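Local coordinates for putative DsbA oxidoreductase SCO1869 (Streptomyces coelicolor A3, PDB 3GL5), which is probably a DsbA-family thiol-disulfide oxidoreductase of the thioredoxin fold, at the interface of chains A and B. Sequence-based numbering; all coordinates share one arbitrary frame. Chains: chain A/B, Putative DsbA oxidoreductase SCO1869.

Contact 1: the interface of chains A and B. Residues chain A 4, 37, 191; chain B 4, 37.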
loop_
_atom_site.group_PDB
_atom_site.type_symbol
_atom_site.label_atom_id
_atom_site.label_comp_id
_atom_site.label_asym_id
_atom_site.label_seq_id
_atom_site.Cartn_x
_atom_site.Cartn_y
_atom_site.Cartn_z
ATOM N N ARG A 4 0.469 -10.248 -1.845
ATOM C CA ARG A 4 -0.022 -9.429 -0.737
ATOM C C ARG A 4 -1.096 -10.194 0.051
ATOM O O ARG A 4 -1.896 -10.917 -0.541
ATOM C CB ARG A 4 -0.579 -8.097 -1.290
ATOM C CG ARG A 4 -0.947 -7.103 -0.217
ATOM C CD ARG A 4 -1.486 -5.766 -0.732
ATOM N NE ARG A 4 -2.508 -5.866 -1.782
ATOM C CZ ARG A 4 -3.342 -4.876 -2.111
ATOM N NH1 ARG A 4 -3.299 -3.724 -1.426
ATOM N NH2 ARG A 4 -4.226 -5.034 -3.109
ATOM N N GLU A 37 3.668 -9.436 1.530
ATOM C CA GLU A 37 3.416 -8.132 2.139
ATOM C C GLU A 37 2.055 -8.164 2.842
ATOM O O GLU A 37 1.074 -8.581 2.248
ATOM C CB GLU A 37 3.387 -7.049 1.081
ATOM C CG GLU A 37 3.514 -5.667 1.690
ATOM C CD GLU A 37 2.918 -4.559 0.836
ATOM O OE1 GLU A 37 2.475 -4.842 -0.317
ATOM O OE2 GLU A 37 2.914 -3.391 1.328
ATOM N N ARG A 191 -5.651 -11.509 -3.457
ATOM C CA ARG A 191 -6.955 -11.345 -4.120
ATOM C C ARG A 191 -7.511 -12.642 -4.789
ATOM O O ARG A 191 -8.305 -12.548 -5.724
ATOM C CB ARG A 191 -6.924 -10.170 -5.118
ATOM C CG ARG A 191 -6.857 -8.763 -4.481
ATOM C CD ARG A 191 -8.224 -8.339 -3.925
ATOM N NE ARG A 191 -8.118 -7.205 -3.008
ATOM C CZ ARG A 191 -8.264 -5.928 -3.362
ATOM N NH1 ARG A 191 -8.531 -5.614 -4.627
ATOM N NH2 ARG A 191 -8.136 -4.953 -2.457
ATOM N N ARG B 4 -6.145 -3.414 -7.696
ATOM C CA ARG B 4 -4.959 -2.561 -7.636
ATOM C C ARG B 4 -4.215 -2.592 -8.979
ATOM O O ARG B 4 -4.151 -3.638 -9.624
ATOM C CB ARG B 4 -4.044 -3.033 -6.482
ATOM C CG ARG B 4 -2.881 -2.110 -6.217
ATOM C CD ARG B 4 -1.964 -2.539 -5.068
ATOM N NE ARG B 4 -1.572 -3.955 -5.076
ATOM C CZ ARG B 4 -0.530 -4.446 -4.399
ATOM N NH1 ARG B 4 0.252 -3.613 -3.697
ATOM N NH2 ARG B 4 -0.258 -5.761 -4.429
ATOM N N GLU B 37 -7.093 1.191 -7.288
ATOM C CA GLU B 37 -6.028 1.844 -6.530
ATOM C C GLU B 37 -4.720 1.748 -7.323
ATOM O O GLU B 37 -4.359 0.673 -7.771
ATOM C CB GLU B 37 -5.833 1.162 -5.193
ATOM C CG GLU B 37 -5.029 2.020 -4.237
ATOM C CD GLU B 37 -4.301 1.230 -3.161
ATOM O OE1 GLU B 37 -4.494 -0.019 -3.078
ATOM O OE2 GLU B 37 -3.541 1.882 -2.382
#
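A:Arg4 and B:Arg4 stack their guanidinium groups on each other where two DsbA-like thioredoxin domains meet. The two chains are copies of one protein, and the pair sits about the two-fold axis. Each arginine hides 61 Å² against the other chain. The side chains arrive from opposite directions and overlap face on face, with the planes only 16° apart. The central carbons A:Arg4 CZ and B:Arg4 CZ are 3.7 Å apart. The overlap is shifted rather than centred. B:Arg4 NE stands over the face of the A:Arg4 guanidinium, offset toward its rim, 3.5 Å from A:Arg4 NH2; the symmetric pair repeats this. Each CD methylene also lies near the partner guanidinium, with A:Arg4 CD 3.9 Å from B:Arg4 NH2.

The shape of the chain makes the stack possible. CG is anti to the backbone N (chi1 -172°), and the chain runs straight until it turns about the CG-CD bond (chi3 47°), which brings the flat end over its twin. Two like charges meet here, so nearby acids may offset them. A:Glu37, on strand 36-42, directs its carboxylate towards the pair. Its OE1 is 4.2 Å from B:Arg4 NH1, too long for contact but close enough for probable electrostatic support. B:Glu37 does the same for A:Arg4. A:Arg191 belongs to a loop of chain A. Its guanidinium has A:Arg4 NH2 about 4.0 Å above one face, which may add positive charge on that side.

Contact 2: the interface of chains A and B. Residues chain A 193, 203, 207, 210; chain B 221.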
loop_
_atom_site.group_PDB
_atom_site.type_symbol
_atom_site.label_atom_id
_atom_site.label_comp_id
_atom_site.label_asym_id
_atom_site.label_seq_id
_atom_site.Cartn_x
_atom_site.Cartn_y
_atom_site.Cartn_z
ATOM N N TYR A 193 -7.864 -15.858 -2.561
ATOM C CA TYR A 193 -8.424 -16.652 -1.488
ATOM C C TYR A 193 -8.874 -15.794 -0.302
ATOM O O TYR A 193 -8.118 -14.960 0.185
ATOM C CB TYR A 193 -7.384 -17.670 -1.037
ATOM C CG TYR A 193 -7.299 -18.875 -1.947
ATOM C CD1 TYR A 193 -8.093 -19.996 -1.708
ATOM C CD2 TYR A 193 -6.444 -18.895 -3.056
ATOM C CE1 TYR A 193 -8.028 -21.124 -2.531
ATOM C CE2 TYR A 193 -6.374 -20.024 -3.893
ATOM C CZ TYR A 193 -7.176 -21.125 -3.617
ATOM O OH TYR A 193 -7.145 -22.244 -4.416
ATOM N N VAL A 203 -4.367 -23.840 9.216
ATOM C CA VAL A 203 -5.154 -23.396 8.091
ATOM C C VAL A 203 -4.431 -22.212 7.428
ATOM O O VAL A 203 -4.191 -22.249 6.212
ATOM C CB VAL A 203 -6.594 -23.055 8.494
ATOM C CG1 VAL A 203 -7.403 -22.723 7.274
ATOM C CG2 VAL A 203 -7.226 -24.251 9.218
ATOM N N ALA A 207 -3.410 -21.949 3.664
ATOM C CA ALA A 207 -3.919 -20.844 2.843
ATOM C C ALA A 207 -2.766 -20.088 2.160
ATOM O O ALA A 207 -2.800 -19.883 0.957
ATOM C CB ALA A 207 -4.773 -19.874 3.678
ATOM N N GLN A 210 -1.237 -22.558 -0.606
ATOM C CA GLN A 210 -2.134 -22.722 -1.725
ATOM C C GLN A 210 -2.157 -21.452 -2.555
ATOM O O GLN A 210 -2.019 -21.497 -3.771
ATOM C CB GLN A 210 -3.535 -23.037 -1.199
ATOM C CG GLN A 210 -4.377 -23.834 -2.147
ATOM C CD GLN A 210 -5.731 -24.140 -1.565
ATOM O OE1 GLN A 210 -5.916 -24.108 -0.349
ATOM N NE2 GLN A 210 -6.690 -24.432 -2.428
ATOM N N ILE B 221 -11.335 -20.491 2.473
ATOM C CA ILE B 221 -10.912 -21.685 3.246
ATOM C C ILE B 221 -11.367 -21.549 4.705
ATOM O O ILE B 221 -11.069 -20.531 5.356
ATOM C CB ILE B 221 -9.401 -21.937 3.195
ATOM C CG1 ILE B 221 -8.963 -22.244 1.772
ATOM C CG2 ILE B 221 -9.003 -23.101 4.084
ATOM C CD1 ILE B 221 -7.744 -21.495 1.400
#
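B:Ile221 packs its side chain against chain A between the ring of A:Tyr193 and one side of helix 201-213. It hides 57 Å² there. The delta-methyl CD1 does much of the touching. It meets the A:Tyr193 ring at CD1, with B:Ile221 CD1 and A:Tyr193 CD1 3.5 Å apart, and the two side chains cross at a slant. The same methyl lies 3.6 Å from A:Gln210 OE1, the amide oxygen, in a van der Waals contact. It also comes within 4.1 Å of A:Ala207 CB.

The gamma-methyl CG2 faces another part of the helix. B:Ile221 CG2 is 3.6 Å from A:Val203 CG1, and the two side chains run alongside each other, pointing opposite ways. The first torsion of the isoleucine divides the work. CG1 is anti to the carbonyl carbon (chi1 -64°) and carries CD1 towards the tyrosine and glutamine, while CG2 is left for the valine.

Further out, the helix sets the spacing. A:Val203, A:Ala207 and A:Gln210 are four and three residues apart, so they line one face of it. The small alanine sits between the two longer side chains. A:Gln210 runs extended beyond CG (chi2 179°), which brings its amide to the isoleucine. A:Tyr193 begins strand 193-196, beside the helix. The patch packs strand 219-221 of one chain against the other and probably stabilises the two-chain assembly.

Contact 3: the interface of chains A and B. Residues chain A 179, 186, 188, 191-194; chain B 218, 220.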
loop_
_atom_site.group_PDB
_atom_site.type_symbol
_atom_site.label_atom_id
_atom_site.label_comp_id
_atom_site.label_asym_id
_atom_site.label_seq_id
_atom_site.Cartn_x
_atom_site.Cartn_y
_atom_site.Cartn_z
ATOM N N LEU A 179 -15.776 -7.463 -1.343
ATOM C CA LEU A 179 -15.167 -8.782 -1.325
ATOM C C LEU A 179 -16.002 -9.839 -0.620
ATOM O O LEU A 179 -15.547 -10.963 -0.503
ATOM C CB LEU A 179 -13.768 -8.735 -0.735
ATOM C CG LEU A 179 -12.828 -7.997 -1.663
ATOM C CD1 LEU A 179 -11.525 -7.757 -0.977
ATOM C CD2 LEU A 179 -12.649 -8.799 -2.983
ATOM N N PHE A 186 -10.804 -10.987 8.491
ATOM C CA PHE A 186 -11.045 -11.445 7.127
ATOM C C PHE A 186 -9.740 -11.190 6.400
ATOM O O PHE A 186 -9.232 -10.063 6.429
ATOM C CB PHE A 186 -12.248 -10.688 6.501
ATOM C CG PHE A 186 -12.505 -10.998 5.021
ATOM C CD1 PHE A 186 -12.952 -12.265 4.610
ATOM C CD2 PHE A 186 -12.333 -9.994 4.045
ATOM C CE1 PHE A 186 -13.198 -12.532 3.260
ATOM C CE2 PHE A 186 -12.621 -10.236 2.690
ATOM C CZ PHE A 186 -13.015 -11.510 2.291
ATOM N N VAL A 188 -7.394 -11.801 2.972
ATOM C CA VAL A 188 -7.493 -11.984 1.548
ATOM C C VAL A 188 -6.070 -12.171 1.064
ATOM O O VAL A 188 -5.220 -11.289 1.216
ATOM C CB VAL A 188 -8.238 -10.821 0.876
ATOM C CG1 VAL A 188 -8.196 -10.954 -0.663
ATOM C CG2 VAL A 188 -9.701 -10.791 1.391
ATOM N N ARG A 191 -5.651 -11.509 -3.457
ATOM C CA ARG A 191 -6.955 -11.345 -4.120
ATOM C C ARG A 191 -7.511 -12.642 -4.789
ATOM O O ARG A 191 -8.305 -12.548 -5.724
ATOM C CB ARG A 191 -6.924 -10.170 -5.118
ATOM C CG ARG A 191 -6.857 -8.763 -4.481
ATOM C CD ARG A 191 -8.224 -8.339 -3.925
ATOM N NE ARG A 191 -8.118 -7.205 -3.008
ATOM C CZ ARG A 191 -8.264 -5.928 -3.362
ATOM N NH1 ARG A 191 -8.531 -5.614 -4.627
ATOM N NH2 ARG A 191 -8.136 -4.953 -2.457
ATOM N N ALA A 192 -7.120 -13.836 -4.304
ATOM C CA ALA A 192 -7.629 -15.126 -4.842
ATOM C C ALA A 192 -8.352 -15.939 -3.795
ATOM O O ALA A 192 -9.322 -16.660 -4.100
ATOM C CB ALA A 192 -6.494 -15.977 -5.439
ATOM N N TYR A 193 -7.864 -15.858 -2.561
ATOM C CA TYR A 193 -8.424 -16.652 -1.488
ATOM C C TYR A 193 -8.874 -15.794 -0.302
ATOM O O TYR A 193 -8.118 -14.960 0.185
ATOM C CB TYR A 193 -7.384 -17.670 -1.037
ATOM C CG TYR A 193 -7.299 -18.875 -1.947
ATOM C CD1 TYR A 193 -8.093 -19.996 -1.708
ATOM C CD2 TYR A 193 -6.444 -18.895 -3.056
ATOM C CE1 TYR A 193 -8.028 -21.124 -2.531
ATOM C CE2 TYR A 193 -6.374 -20.024 -3.893
ATOM C CZ TYR A 193 -7.176 -21.125 -3.617
ATOM O OH TYR A 193 -7.145 -22.244 -4.416
ATOM N N GLY A 194 -10.100 -16.014 0.165
ATOM C CA GLY A 194 -10.582 -15.363 1.382
ATOM C C GLY A 194 -10.545 -16.294 2.576
ATOM O O GLY A 194 -11.080 -17.372 2.533
ATOM N N LEU B 218 -13.703 -14.508 -4.727
ATOM C CA LEU B 218 -12.672 -15.177 -3.926
ATOM C C LEU B 218 -12.985 -16.634 -3.605
ATOM O O LEU B 218 -14.154 -17.012 -3.468
ATOM C CB LEU B 218 -12.471 -14.458 -2.601
ATOM C CG LEU B 218 -11.856 -13.054 -2.569
ATOM C CD1 LEU B 218 -11.856 -12.554 -1.159
ATOM C CD2 LEU B 218 -10.453 -13.080 -3.136
ATOM N N LEU B 220 -12.794 -19.355 -0.739
ATOM C CA LEU B 220 -12.624 -19.297 0.727
ATOM C C LEU B 220 -12.000 -20.586 1.313
ATOM O O LEU B 220 -12.078 -21.636 0.680
ATOM C CB LEU B 220 -13.946 -18.893 1.418
ATOM C CG LEU B 220 -14.465 -17.457 1.168
ATOM C CD1 LEU B 220 -15.967 -17.431 0.917
ATOM C CD2 LEU B 220 -14.094 -16.443 2.271
#
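Strand 219-221 of chain B runs parallel to strand 193-196 of chain A, with a beta bridge pairing A:Gly194 and B:Leu220. B:Leu218 lies just ahead of that strand and hides 113 Å² against chain A. Its two methyls part company. CD1 points inward to A:Phe186 and A:Val188, 3.8 Å from the ring atom A:Phe186 CZ. A:Phe186 meets it from the opposite direction with this outer end of the ring. A:Val188 crosses the leucine at about a right angle, and its CG2 is also 3.8 Å from B:Leu218 CD1.

The other methyl rests on the loop backbone. B:Leu218 CD2 is 3.4 Å from A:Arg191 C, and A:Ala192 continues this lining. With CG anti to the carbonyl carbon (chi1 -68°) and the chain then extended, the branched end reaches in between A:Phe186 and A:Val188 and the 191-192 backbone. The backbone O of A:Leu179 lies 4.1 Å from B:Leu218 CD1. B:Leu220 packs by CD2 over A:Gly194, whose CA is 3.8 Å away.

The site lies at the edge of the chain A sheet. Strands 186-189 and 193-196, the turn between them and the loop after helix 166-178 receive the C-terminal segment of chain B.

Contact 3 lies between the other two. Its centre is about 11 Å from that of contact 1 and about 9 Å from that of contact 2, measured between the centres of their C-alpha atoms. Contacts 1 and 2 are about 16 Å apart. A:Arg191 is shared by contacts 1 and 3, and A:Tyr193 by contacts 2 and 3. Contacts 2 and 3 both receive the B-chain segment around strand 219-221, whereas contact 1 joins the chains through strand 3-9. With their symmetric twins, they suggest an exchange of C-terminal segments across a two-fold dimer, although the structure alone does not prove a dimer in solution.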